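Local structure of copper-transporting ATPase PAA2, chloroplastic (Arabidopsis thaliana, 5LBK) at residues Leu13-Gln18 against Glu124-Ile129; Glu19-Ala24 against Gly130-Ser135; Ala26-Ala31 against Phe62-Glu67; Lys49-Arg54 against Ala66-Arg71; Lys96-Leu101 against Val118-Arg123. The protein uses ATP to drive copper across the chloroplast thylakoid membrane, and this chain is its nucleotide-binding (N) domain. All coordinates share one frame; numbering follows the deposited sequence.

Contact 1 (Leu13-Gln18 against Glu124-Ile129); sequences LGYEEQ and EGEGII
Glu-126 is the first residue of 124-129 to touch 13-18, and it does so through its tip. The chain runs extended beyond CG (chi2 -168°), bringing the carboxylate tip to tip with the phenol of Tyr-15. Tyr-15 OH donates to Glu-126 OE1 over 2.5 Å, a very short bond whose exact length deserves caution. OE1 lies in the ring plane, at its edge, although the carboxylate itself is turned 51° from the ring. The same oxygen forms a salt bridge with Arg-123 NH1, so one acceptor collects a phenol and a guanidinium. Gly-127 joins Glu-126 in a classic beta bulge opposite Arg-123, and the strand starts there. Ile-128 contributes its carbonyl, with Leu-13 CD1 lying 3.8 Å from Ile-128 O. Ile-129 supplies most of the apolar surface on this side. Its CD1 sits over one face of the Tyr-15 ring, 4.2 Å from the centroid and displaced toward the rim, a CH-pi contact. Its CG2 meets Tyr-15 CE2 at 3.7 Å. At the backbone, Leu-13 N reaches Ile-129 O in a weak hydrogen bond of 3.5 Å. Around this junction Tyr-15 abuts Val-20 and Ile-129 abuts Met-23, both of helix 17-27, Ile-129 pairs with Val-121 of strand 117-123, and Ile-128 leans on Leu-78 and Val-81 of helix 78-84.

Contact 2 (Glu19-Ala24 against Gly130-Ser135); sequences EVLKMA and GAIAIS
Val-20 O accepts the amide hydrogen of Ala-24 over 2.9 Å, and this helical bond fixes the spacing of two residues that both look onto strand 130-134. No hydrogen bond passes between the two segments; the side chains that meet are all hydrocarbon. At one end Val-20 CG1, anti to its own backbone N (chi1 171°), rests 4.2 Å from Gly-130 CA. Since Gly-130 carries no side chain, the methyl can settle directly against the strand backbone. One turn further along the helix, Ala-24 CB presses on Ile-132 CD1 at 3.4 Å, closer than carbons usually approach. Ile-132 arrives there through an extended chi2 of 164°, which sets CD1 anti to CA and sends it out from the strand. Leu-21 adds a looser touch, its CD1 standing 4.4 Å from Ile-132 CD1, so this one methyl is met by two helix residues. The helix lies nearly perpendicular across one face of the N-domain's antiparallel sheet, the short axes of helix and strand passing 8.9 Å apart at 79°, and small residues, glycine on the strand and alanine on the helix, suit so near an approach. Ile-39 of helix 34-45 touches Leu-21, Ala-24 and Ile-132 alike, while Ala-131 points to the other side of the sheet, where it meets Val-118 and Tyr-120. With the strand's polar backbone engaged by Val-119, Val-121 and Ala-11 within the sheet, cohesion across this buried contact comes from shape and van der Waals packing, without directional bonds.

Contact 3 (Ala26-Ala31 against Phe62-Glu67); sequences AVEKTA and FGTLAE
Val-27 points its CB toward Thr-64 and Ala-66 and forks above strand 63-67. One branch, CG1, is held anti to the backbone N (chi1 176°) and touches the strand main chain 3.6 Å from Thr-64 O. It also meets the Thr-64 methyl, with CG1 and CG2 of the two residues 3.7 Å apart as the side chains slide past each other in opposite directions. The other branch, CG2, makes a looser contact of 4.2 Å with Ala-66 CB. Next to this apolar patch Glu-28, the first residue to leave helical torsions, bends at chi2 (-79°) and turns its carboxylate back, so that OE2 comes within 4.0 Å of Thr-64 OG1. A type I turn from Glu-28 to Ala-31, closed by Ala-31 N bonding to Glu-28 O, then leads the chain toward helix 34-45. In the P1B-ATPase family a glutamate shortly before the His-Pro motif and a Gly-x-Gly segment border the nucleotide pocket. Glu-28 and Gly-63, just before Thr-64, fit those places in sequence, so the arrangement is consistent with the rim of the N-domain ATP site.

Contact 4 (Lys49-Arg54 against Ala66-Arg71); sequences KTPETR and AEIDGR
Pro-51 and Ile-68 form the dense part of this contact: Pro-51 CG lies 3.5 Å from Ile-68 CG2, tighter than is usual for two carbons, with Pro-51 CB following at 3.8 Å from the same methyl. The ring and the branched side chain meet at a slant, and Ala-26 of helix 17-27 touches both, closing the apolar cluster from the helix side. Thr-53 lies alongside Ile-68, pointing the same way. Its methyl comes so near Ile-68 CD1 that the modelled separation is doubtful, but a sound neighbour is Glu-67 O, 3.7 Å from Thr-53 CG2. The strand side belongs to a two-residue beta hairpin: a type I' turn runs from Ile-68 to Arg-71, where Ile-68 N bonds to Arg-71 O at 2.7 Å and Arg-71 N returns to Ile-68 O at 3.1 Å. Asp-69 and Gly-70 occupy its corners with positive phi, as this turn type requires, and connect strands 63-68 and 71-76. Toward Arg-54 the packing gives way to solvent. There a water stands between the segments, accepting from Arg-54 N at 2.8 Å and donating to Glu-67 O at 2.9 Å, so that the two backbones are joined through it where no direct hydrogen bond spans them. At Glu-52 and Arg-54 CB leaves the backbone away from the strand segment.

Contact 5 (Lys96-Leu101 against Val118-Arg123); sequences KLESLL and VVYVGR
The Tyr-120 ring has Val-118 CG1 on one face, 3.5 Å above its plane and shifted toward the rim, while two residues of helix 96-101 come to its edge. One is Leu-97, whose CD2 lies 4.0 Å from Tyr-120 CE2. The other is Glu-98, whose OE2 receives the phenol hydrogen from Tyr-120 OH over 2.6 Å. This acceptor uses its syn lone pair, on the side of the second carboxylate oxygen, and the carboxylate is inclined only 26° to the ring. Taken as whole side chains, Glu-98 and Tyr-120 cross at about a right angle; Glu-98 is bent at chi2 (-63°), which places CD to the side of the extended path, and its carboxylate meets the phenol oxygen. Leu-101 completes the contact one turn later. Its CD1 approaches the ring obliquely, 3.7 Å from Tyr-120 OH, and also reaches Val-118 CG1 at 4.1 Å. A single polar bond, set beside leucine methyls, thus ties the rim of the helix to an otherwise apolar seat, which Ala-131 of the adjacent strand extends by touching Leu-101, Val-118 and Tyr-120. The short helix and strand axes lie 12.0 Å apart and run roughly antiparallel, at 153°. Val-119 and Val-121, alternating with these residues, face the other way, and Val-121 meets Ala-24 of helix 17-27: this is the layered design of the P1B-type ATPase N-domain, an antiparallel sheet with helices on both faces.

Overall arrangement
Strand 127-134 and helix 17-27 are common to contacts 1 and 2, whose centres lie about 10 Å apart and which touch where Ile-129 CD1 meets Met-23 SD at 3.8 Å. The same helix continues into contact 3. Contact 4 shares Ala-66 and Glu-67 with contact 3, and Lys-29 NZ probably bonds to Thr-50 OG1 at 3.1 Å between them. Contact 5 lies on the far face of the sheet, joined to contact 2 by backbone pairing, with Ile-132 N 2.7 Å from Val-119 O. Its centre is about 17 Å from that of contact 3, the part that, by sequence, probably corresponds to the nucleotide site of relatives, and about 21 Å from contact 4.

Contact 1 (Leu13-Gln18 against Glu124-Ile129)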
# COMPACT_ATOMS: atom_id res chain seq x y z
N LEU A 13 -3.17 -1.45 -10.51
CA LEU A 13 -3.77 -0.93 -11.68
C LEU A 13 -2.72 -0.93 -12.81
O LEU A 13 -2.63 -1.89 -13.53
CB LEU A 13 -4.42 0.40 -11.38
CG LEU A 13 -5.62 0.24 -10.48
CD1 LEU A 13 -6.07 1.46 -9.71
CD2 LEU A 13 -6.79 -0.30 -11.27
N GLY A 14 -1.89 0.07 -12.95
CA GLY A 14 -0.85 0.05 -13.95
C GLY A 14 0.46 -0.58 -13.51
O GLY A 14 1.31 -0.89 -14.35
N TYR A 15 0.62 -0.81 -12.22
CA TYR A 15 1.89 -1.22 -11.64
C TYR A 15 2.04 -2.72 -11.60
O TYR A 15 1.07 -3.46 -11.47
CB TYR A 15 2.02 -0.70 -10.21
CG TYR A 15 2.51 0.74 -10.07
CD1 TYR A 15 3.87 1.03 -10.03
CD2 TYR A 15 1.61 1.80 -9.94
CE1 TYR A 15 4.33 2.34 -9.88
CE2 TYR A 15 2.07 3.11 -9.80
CZ TYR A 15 3.42 3.37 -9.76
OH TYR A 15 3.85 4.68 -9.63
N GLU A 16 3.29 -3.16 -11.64
CA GLU A 16 3.64 -4.54 -11.33
C GLU A 16 3.35 -4.83 -9.86
O GLU A 16 3.60 -4.00 -8.99
CB GLU A 16 5.11 -4.78 -11.65
CG GLU A 16 5.55 -4.23 -13.01
CD GLU A 16 7.06 -4.27 -13.20
OE1 GLU A 16 7.52 -4.06 -14.35
OE2 GLU A 16 7.78 -4.49 -12.21
N GLU A 17 2.80 -6.01 -9.60
CA GLU A 17 2.56 -6.45 -8.23
C GLU A 17 3.78 -6.22 -7.34
O GLU A 17 3.67 -5.68 -6.23
CB GLU A 17 2.15 -7.92 -8.26
CG GLU A 17 2.28 -8.68 -6.97
CD GLU A 17 3.53 -9.52 -6.90
OE1 GLU A 17 3.81 -10.27 -7.86
OE2 GLU A 17 4.23 -9.43 -5.88
N GLN A 18 4.97 -6.60 -7.83
CA GLN A 18 6.15 -6.48 -7.00
C GLN A 18 6.39 -5.03 -6.62
O GLN A 18 6.88 -4.74 -5.52
CB GLN A 18 7.38 -7.07 -7.71
CG GLN A 18 7.87 -6.27 -8.95
CD GLN A 18 9.22 -6.74 -9.51
OE1 GLN A 18 9.97 -7.50 -8.88
NE2 GLN A 18 9.54 -6.26 -10.71
N GLU A 124 1.49 10.06 -4.32
CA GLU A 124 1.14 11.43 -4.68
C GLU A 124 1.27 11.59 -6.19
O GLU A 124 2.22 11.10 -6.80
CB GLU A 124 2.02 12.46 -3.96
CG GLU A 124 1.36 13.89 -3.89
CD GLU A 124 1.89 14.75 -2.76
OE1 GLU A 124 3.06 14.57 -2.39
OE2 GLU A 124 1.13 15.64 -2.28
N GLY A 125 0.33 12.31 -6.79
CA GLY A 125 0.31 12.50 -8.23
C GLY A 125 -0.41 11.42 -8.99
O GLY A 125 -0.58 11.56 -10.21
N GLU A 126 -0.84 10.34 -8.33
CA GLU A 126 -1.43 9.19 -9.00
C GLU A 126 -2.69 8.72 -8.30
O GLU A 126 -3.55 8.08 -8.91
CB GLU A 126 -0.45 8.01 -9.03
CG GLU A 126 0.75 8.19 -9.91
CD GLU A 126 1.47 6.90 -10.09
OE1 GLU A 126 2.34 6.59 -9.26
OE2 GLU A 126 1.11 6.16 -11.04
N GLY A 127 -2.78 8.93 -7.01
CA GLY A 127 -3.89 8.37 -6.25
C GLY A 127 -3.65 6.92 -5.85
O GLY A 127 -2.51 6.49 -5.67
N ILE A 128 -4.73 6.14 -5.75
CA ILE A 128 -4.60 4.75 -5.32
C ILE A 128 -3.93 3.99 -6.44
O ILE A 128 -4.32 4.12 -7.60
CB ILE A 128 -5.97 4.12 -4.99
CG1 ILE A 128 -6.71 4.79 -3.85
CG2 ILE A 128 -5.78 2.63 -4.71
CD1 ILE A 128 -6.04 4.65 -2.61
N ILE A 129 -2.90 3.21 -6.11
CA ILE A 129 -2.18 2.43 -7.11
C ILE A 129 -2.30 0.94 -6.85
O ILE A 129 -1.92 0.14 -7.71
CB ILE A 129 -0.69 2.83 -7.20
CG1 ILE A 129 0.06 2.54 -5.89
CG2 ILE A 129 -0.58 4.33 -7.56
CD1 ILE A 129 1.53 2.57 -6.00

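Contact 2 (Glu19-Ala24 against Gly130-Ser135)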
# COMPACT_ATOMS: atom_id res chain seq x y z
N GLU A 19 6.10 -4.11 -7.53
CA GLU A 19 6.37 -2.71 -7.24
C GLU A 19 5.45 -2.21 -6.14
O GLU A 19 5.89 -1.45 -5.27
CB GLU A 19 6.22 -1.83 -8.48
CG GLU A 19 7.25 -2.08 -9.57
CD GLU A 19 7.17 -1.05 -10.71
OE1 GLU A 19 8.14 -0.27 -10.87
OE2 GLU A 19 6.16 -1.04 -11.46
N VAL A 20 4.18 -2.63 -6.17
CA VAL A 20 3.22 -2.23 -5.13
C VAL A 20 3.65 -2.78 -3.78
O VAL A 20 3.63 -2.06 -2.77
CB VAL A 20 1.79 -2.68 -5.50
CG1 VAL A 20 0.81 -2.46 -4.33
CG2 VAL A 20 1.34 -1.93 -6.74
N LEU A 21 4.04 -4.05 -3.75
CA LEU A 21 4.51 -4.65 -2.51
C LEU A 21 5.78 -3.97 -2.02
O LEU A 21 5.94 -3.78 -0.81
CB LEU A 21 4.74 -6.13 -2.74
CG LEU A 21 5.01 -7.03 -1.56
CD1 LEU A 21 3.97 -6.85 -0.45
CD2 LEU A 21 5.05 -8.49 -2.11
N LYS A 22 6.73 -3.67 -2.93
CA LYS A 22 8.00 -3.04 -2.53
C LYS A 22 7.75 -1.70 -1.86
O LYS A 22 8.39 -1.37 -0.85
CB LYS A 22 8.91 -2.81 -3.73
CG LYS A 22 9.64 -4.03 -4.22
CD LYS A 22 10.56 -3.67 -5.38
CE LYS A 22 11.46 -4.86 -5.76
NZ LYS A 22 12.36 -4.60 -6.92
N MET A 23 6.91 -0.89 -2.48
CA MET A 23 6.53 0.40 -1.88
C MET A 23 5.81 0.21 -0.57
O MET A 23 6.09 0.93 0.42
CB MET A 23 5.65 1.19 -2.84
CG MET A 23 6.41 1.82 -4.04
SD MET A 23 5.19 2.66 -5.10
CE MET A 23 6.28 3.42 -6.31
N ALA A 24 4.87 -0.74 -0.50
CA ALA A 24 4.11 -0.87 0.74
C ALA A 24 5.02 -1.34 1.87
O ALA A 24 4.92 -0.85 3.00
CB ALA A 24 2.96 -1.83 0.55
N GLY A 130 -2.87 0.52 -5.73
CA GLY A 130 -2.97 -0.91 -5.48
C GLY A 130 -3.51 -1.15 -4.10
O GLY A 130 -3.89 -0.23 -3.36
N ALA A 131 -3.60 -2.43 -3.77
CA ALA A 131 -4.11 -2.86 -2.50
C ALA A 131 -3.47 -4.20 -2.17
O ALA A 131 -3.14 -4.99 -3.06
CB ALA A 131 -5.62 -2.96 -2.54
N ILE A 132 -3.34 -4.46 -0.88
CA ILE A 132 -2.83 -5.72 -0.39
C ILE A 132 -3.91 -6.40 0.43
O ILE A 132 -4.39 -5.84 1.43
CB ILE A 132 -1.55 -5.52 0.42
CG1 ILE A 132 -0.53 -4.79 -0.46
CG2 ILE A 132 -1.04 -6.83 0.78
CD1 ILE A 132 0.59 -4.21 0.30
N ALA A 133 -4.28 -7.61 0.04
CA ALA A 133 -5.23 -8.41 0.80
C ALA A 133 -4.50 -9.25 1.84
O ALA A 133 -3.52 -9.94 1.53
CB ALA A 133 -6.02 -9.33 -0.12
N ILE A 134 -5.00 -9.21 3.07
CA ILE A 134 -4.45 -9.98 4.18
C ILE A 134 -5.50 -10.98 4.63
O ILE A 134 -6.71 -10.71 4.59
CB ILE A 134 -4.07 -9.04 5.34
CG1 ILE A 134 -3.17 -7.90 4.84
CG2 ILE A 134 -3.40 -9.82 6.47
CD1 ILE A 134 -1.83 -8.36 4.33
N SER A 135 -5.03 -12.15 5.09
CA SER A 135 -5.91 -13.17 5.66
C SER A 135 -5.51 -13.49 7.10
O SER A 135 -4.36 -13.79 7.36
CB SER A 135 -5.88 -14.44 4.82
OG SER A 135 -6.48 -14.20 3.56

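Contact 3 (Ala26-Ala31 against Phe62-Glu67)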
# COMPACT_ATOMS: atom_id res chain seq x y z
N ALA A 26 8.24 -0.80 2.11
CA ALA A 26 9.11 0.32 2.47
C ALA A 26 8.43 1.22 3.49
O ALA A 26 9.06 1.66 4.47
CB ALA A 26 9.48 1.15 1.25
N VAL A 27 7.14 1.51 3.27
CA VAL A 27 6.40 2.33 4.23
C VAL A 27 6.19 1.59 5.54
O VAL A 27 6.25 2.20 6.63
CB VAL A 27 5.07 2.78 3.60
CG1 VAL A 27 4.25 3.53 4.59
CG2 VAL A 27 5.32 3.63 2.44
N GLU A 28 5.91 0.29 5.49
CA GLU A 28 5.57 -0.51 6.66
C GLU A 28 6.78 -1.04 7.40
O GLU A 28 6.61 -1.79 8.36
CB GLU A 28 4.67 -1.66 6.24
CG GLU A 28 3.34 -1.19 5.68
CD GLU A 28 2.38 -0.80 6.75
OE1 GLU A 28 1.46 -1.59 7.03
OE2 GLU A 28 2.58 0.26 7.35
N LYS A 29 7.99 -0.62 7.01
CA LYS A 29 9.24 -1.27 7.41
C LYS A 29 9.31 -1.53 8.91
O LYS A 29 9.58 -2.66 9.35
CB LYS A 29 10.42 -0.40 6.97
CG LYS A 29 11.77 -1.15 6.83
CD LYS A 29 11.72 -2.20 5.72
CE LYS A 29 13.04 -2.90 5.58
NZ LYS A 29 12.97 -4.08 4.64
N THR A 30 9.10 -0.51 9.73
CA THR A 30 9.25 -0.66 11.17
C THR A 30 7.93 -0.62 11.93
O THR A 30 7.95 -0.52 13.16
CB THR A 30 10.19 0.42 11.71
OG1 THR A 30 9.74 1.71 11.27
CG2 THR A 30 11.65 0.16 11.24
N ALA A 31 6.79 -0.70 11.26
CA ALA A 31 5.54 -0.82 12.00
C ALA A 31 5.54 -2.15 12.75
O ALA A 31 6.12 -3.14 12.30
CB ALA A 31 4.34 -0.72 11.06
N PHE A 62 -5.35 4.62 11.13
CA PHE A 62 -5.60 5.10 9.78
C PHE A 62 -4.55 4.58 8.81
O PHE A 62 -4.90 3.87 7.85
CB PHE A 62 -5.65 6.64 9.75
CG PHE A 62 -6.83 7.22 10.49
CD1 PHE A 62 -8.08 7.25 9.88
CD2 PHE A 62 -6.70 7.65 11.78
CE1 PHE A 62 -9.16 7.75 10.54
CE2 PHE A 62 -7.77 8.17 12.46
CZ PHE A 62 -9.01 8.22 11.84
N GLY A 63 -3.27 4.87 9.05
CA GLY A 63 -2.22 4.41 8.15
C GLY A 63 -0.92 5.16 8.36
O GLY A 63 -0.77 5.92 9.31
N THR A 64 0.01 4.92 7.43
CA THR A 64 1.38 5.40 7.50
C THR A 64 1.77 5.95 6.15
O THR A 64 1.31 5.46 5.12
CB THR A 64 2.35 4.28 7.91
OG1 THR A 64 1.97 3.76 9.19
CG2 THR A 64 3.75 4.75 8.07
N LEU A 65 2.58 7.00 6.17
CA LEU A 65 3.01 7.69 4.96
C LEU A 65 4.51 7.92 5.05
O LEU A 65 5.02 8.28 6.12
CB LEU A 65 2.23 9.02 4.87
CG LEU A 65 2.71 10.32 4.21
CD1 LEU A 65 2.31 10.32 2.70
CD2 LEU A 65 2.11 11.52 4.87
N ALA A 66 5.19 7.79 3.91
CA ALA A 66 6.62 8.04 3.85
C ALA A 66 6.97 8.45 2.43
O ALA A 66 6.26 8.11 1.48
CB ALA A 66 7.44 6.80 4.23
N GLU A 67 8.08 9.16 2.29
CA GLU A 67 8.53 9.59 0.97
C GLU A 67 9.44 8.51 0.38
O GLU A 67 10.45 8.14 0.98
CB GLU A 67 9.23 10.94 1.05
CG GLU A 67 9.30 11.62 -0.28
CD GLU A 67 9.85 13.03 -0.28
OE1 GLU A 67 10.26 13.56 0.79
OE2 GLU A 67 9.89 13.61 -1.38

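Contact 4 (Lys49-Arg54 against Ala66-Arg71)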
# COMPACT_ATOMS: atom_id res chain seq x y z
N LYS A 49 13.85 -6.17 -2.62
CA LYS A 49 14.63 -5.12 -1.98
C LYS A 49 13.75 -3.89 -1.84
O LYS A 49 13.28 -3.34 -2.85
CB LYS A 49 15.87 -4.78 -2.80
CG LYS A 49 16.80 -3.78 -2.13
CD LYS A 49 17.56 -4.40 -0.96
CE LYS A 49 18.56 -5.46 -1.43
NZ LYS A 49 19.44 -5.92 -0.32
N THR A 50 13.53 -3.44 -0.61
CA THR A 50 12.66 -2.30 -0.43
C THR A 50 13.46 -1.01 -0.59
O THR A 50 14.59 -0.92 -0.13
CB THR A 50 11.99 -2.34 0.96
OG1 THR A 50 13.00 -2.40 1.97
CG2 THR A 50 11.08 -3.56 1.09
N PRO A 51 12.90 0.01 -1.25
CA PRO A 51 13.61 1.29 -1.36
C PRO A 51 13.76 1.99 -0.02
O PRO A 51 12.99 1.78 0.92
CB PRO A 51 12.74 2.11 -2.32
CG PRO A 51 11.39 1.55 -2.13
CD PRO A 51 11.61 0.05 -1.94
N GLU A 52 14.77 2.84 0.04
CA GLU A 52 15.12 3.52 1.28
C GLU A 52 14.11 4.62 1.58
O GLU A 52 13.43 5.16 0.70
CB GLU A 52 16.53 4.11 1.20
CG GLU A 52 17.63 3.08 0.98
CD GLU A 52 17.84 2.16 2.17
OE1 GLU A 52 17.16 2.34 3.20
OE2 GLU A 52 18.71 1.26 2.09
N THR A 53 14.00 4.95 2.87
CA THR A 53 13.15 6.04 3.30
C THR A 53 13.79 6.73 4.49
O THR A 53 14.31 6.07 5.39
CB THR A 53 11.76 5.56 3.72
OG1 THR A 53 11.87 4.67 4.84
CG2 THR A 53 11.09 4.86 2.60
N ARG A 54 13.72 8.06 4.51
CA ARG A 54 14.11 8.81 5.69
C ARG A 54 12.88 9.58 6.15
O ARG A 54 12.56 10.65 5.63
CB ARG A 54 15.28 9.76 5.43
CG ARG A 54 15.55 10.68 6.63
CD ARG A 54 17.02 11.10 6.73
NE ARG A 54 17.33 11.81 7.98
CZ ARG A 54 17.61 11.21 9.14
NH1 ARG A 54 17.89 11.95 10.21
NH2 ARG A 54 17.60 9.88 9.24
N ALA A 66 5.19 7.79 3.91
CA ALA A 66 6.62 8.04 3.85
C ALA A 66 6.97 8.45 2.43
O ALA A 66 6.26 8.11 1.48
CB ALA A 66 7.44 6.80 4.23
N GLU A 67 8.08 9.16 2.29
CA GLU A 67 8.53 9.59 0.97
C GLU A 67 9.44 8.51 0.38
O GLU A 67 10.45 8.14 0.98
CB GLU A 67 9.23 10.94 1.05
CG GLU A 67 9.30 11.62 -0.28
CD GLU A 67 9.85 13.03 -0.28
OE1 GLU A 67 10.26 13.56 0.79
OE2 GLU A 67 9.89 13.61 -1.38
N ILE A 68 9.08 8.04 -0.81
CA ILE A 68 9.85 7.02 -1.53
C ILE A 68 10.33 7.62 -2.85
O ILE A 68 9.52 7.99 -3.69
CB ILE A 68 9.02 5.78 -1.85
CG1 ILE A 68 8.17 5.29 -0.69
CG2 ILE A 68 9.94 4.68 -2.42
CD1 ILE A 68 8.89 4.97 0.49
N ASP A 69 11.64 7.68 -3.01
CA ASP A 69 12.29 8.26 -4.19
C ASP A 69 11.58 9.53 -4.67
O ASP A 69 11.22 9.68 -5.84
CB ASP A 69 12.36 7.22 -5.31
CG ASP A 69 13.30 7.64 -6.41
OD1 ASP A 69 14.51 7.39 -6.27
OD2 ASP A 69 12.82 8.24 -7.39
N GLY A 70 11.40 10.47 -3.76
CA GLY A 70 10.93 11.79 -4.14
C GLY A 70 9.43 11.96 -4.21
O GLY A 70 8.96 13.07 -4.52
N ARG A 71 8.66 10.92 -3.91
CA ARG A 71 7.20 10.99 -3.90
C ARG A 71 6.65 10.37 -2.64
O ARG A 71 7.12 9.31 -2.20
CB ARG A 71 6.61 10.29 -5.09
CG ARG A 71 6.72 11.12 -6.38
CD ARG A 71 5.54 12.11 -6.47
NE ARG A 71 5.82 13.18 -7.42
CZ ARG A 71 5.71 13.09 -8.74
NH1 ARG A 71 5.31 11.95 -9.30
NH2 ARG A 71 6.00 14.15 -9.49
O HOH W 1 12.43 9.55 2.59

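Contact 5 (Lys96-Leu101 against Val118-Arg123)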
# COMPACT_ATOMS: atom_id res chain seq x y z
N LYS A 96 -12.98 -1.32 -10.88
CA LYS A 96 -12.11 -2.42 -11.27
C LYS A 96 -11.38 -2.98 -10.04
O LYS A 96 -11.38 -4.19 -9.78
CB LYS A 96 -11.09 -1.94 -12.31
CG LYS A 96 -11.71 -1.64 -13.70
CD LYS A 96 -12.18 -2.89 -14.39
CE LYS A 96 -12.77 -2.59 -15.77
NZ LYS A 96 -13.10 -3.84 -16.52
N LEU A 97 -10.78 -2.09 -9.26
CA LEU A 97 -10.02 -2.53 -8.10
C LEU A 97 -10.92 -3.25 -7.11
O LEU A 97 -10.56 -4.28 -6.56
CB LEU A 97 -9.36 -1.31 -7.43
CG LEU A 97 -8.39 -1.60 -6.31
CD1 LEU A 97 -7.21 -2.38 -6.84
CD2 LEU A 97 -7.94 -0.30 -5.69
N GLU A 98 -12.08 -2.66 -6.82
CA GLU A 98 -12.99 -3.28 -5.87
C GLU A 98 -13.61 -4.54 -6.44
O GLU A 98 -13.99 -5.44 -5.69
CB GLU A 98 -14.05 -2.25 -5.44
CG GLU A 98 -13.41 -1.06 -4.70
CD GLU A 98 -12.72 -1.47 -3.38
OE1 GLU A 98 -13.30 -2.21 -2.58
OE2 GLU A 98 -11.57 -1.10 -3.16
N SER A 99 -13.75 -4.62 -7.76
CA SER A 99 -14.28 -5.84 -8.34
C SER A 99 -13.30 -6.99 -8.18
O SER A 99 -13.71 -8.11 -7.90
CB SER A 99 -14.62 -5.67 -9.82
OG SER A 99 -15.82 -4.98 -10.00
N LEU A 100 -12.01 -6.71 -8.35
CA LEU A 100 -11.00 -7.73 -8.10
C LEU A 100 -10.97 -8.15 -6.64
O LEU A 100 -10.88 -9.34 -6.32
CB LEU A 100 -9.64 -7.21 -8.50
CG LEU A 100 -9.37 -7.04 -9.97
CD1 LEU A 100 -8.29 -6.10 -10.16
CD2 LEU A 100 -8.98 -8.40 -10.59
N LEU A 101 -10.97 -7.18 -5.73
CA LEU A 101 -10.94 -7.55 -4.33
C LEU A 101 -12.24 -8.24 -3.89
O LEU A 101 -12.20 -9.18 -3.09
CB LEU A 101 -10.67 -6.31 -3.48
CG LEU A 101 -9.33 -5.67 -3.77
CD1 LEU A 101 -9.37 -4.22 -3.29
CD2 LEU A 101 -8.22 -6.42 -3.11
N VAL A 118 -8.00 -5.49 3.92
CA VAL A 118 -7.36 -4.92 2.73
C VAL A 118 -6.65 -3.64 3.16
O VAL A 118 -7.25 -2.75 3.78
CB VAL A 118 -8.35 -4.63 1.58
CG1 VAL A 118 -7.59 -4.02 0.36
CG2 VAL A 118 -9.08 -5.92 1.16
N VAL A 119 -5.38 -3.55 2.78
CA VAL A 119 -4.56 -2.37 3.03
C VAL A 119 -4.30 -1.67 1.70
O VAL A 119 -3.85 -2.32 0.74
CB VAL A 119 -3.22 -2.80 3.66
CG1 VAL A 119 -2.36 -1.61 3.93
CG2 VAL A 119 -3.49 -3.65 4.90
N TYR A 120 -4.75 -0.42 1.57
CA TYR A 120 -4.57 0.25 0.29
C TYR A 120 -3.25 0.97 0.19
O TYR A 120 -2.66 1.38 1.19
CB TYR A 120 -5.72 1.22 0.05
CG TYR A 120 -7.04 0.49 -0.21
CD1 TYR A 120 -7.78 -0.04 0.85
CD2 TYR A 120 -7.48 0.24 -1.50
CE1 TYR A 120 -8.94 -0.76 0.63
CE2 TYR A 120 -8.63 -0.46 -1.71
CZ TYR A 120 -9.35 -0.94 -0.66
OH TYR A 120 -10.52 -1.64 -0.89
N VAL A 121 -2.81 1.14 -1.03
CA VAL A 121 -1.54 1.80 -1.33
C VAL A 121 -1.77 2.95 -2.30
O VAL A 121 -2.34 2.76 -3.39
CB VAL A 121 -0.52 0.80 -1.89
CG1 VAL A 121 0.83 1.46 -2.05
CG2 VAL A 121 -0.45 -0.38 -0.95
N GLY A 122 -1.31 4.14 -1.94
CA GLY A 122 -1.46 5.30 -2.78
C GLY A 122 -0.18 6.10 -2.94
O GLY A 122 0.70 6.04 -2.09
N ARG A 123 -0.07 6.83 -4.06
CA ARG A 123 1.12 7.63 -4.35
C ARG A 123 0.77 9.03 -4.83
O ARG A 123 -0.10 9.19 -5.69
CB ARG A 123 1.99 6.94 -5.40
CG ARG A 123 3.30 7.61 -5.65
CD ARG A 123 4.17 6.60 -6.33
NE ARG A 123 5.45 7.13 -6.69
CZ ARG A 123 5.70 7.81 -7.81
NH1 ARG A 123 4.74 8.06 -8.69
NH2 ARG A 123 6.92 8.25 -8.01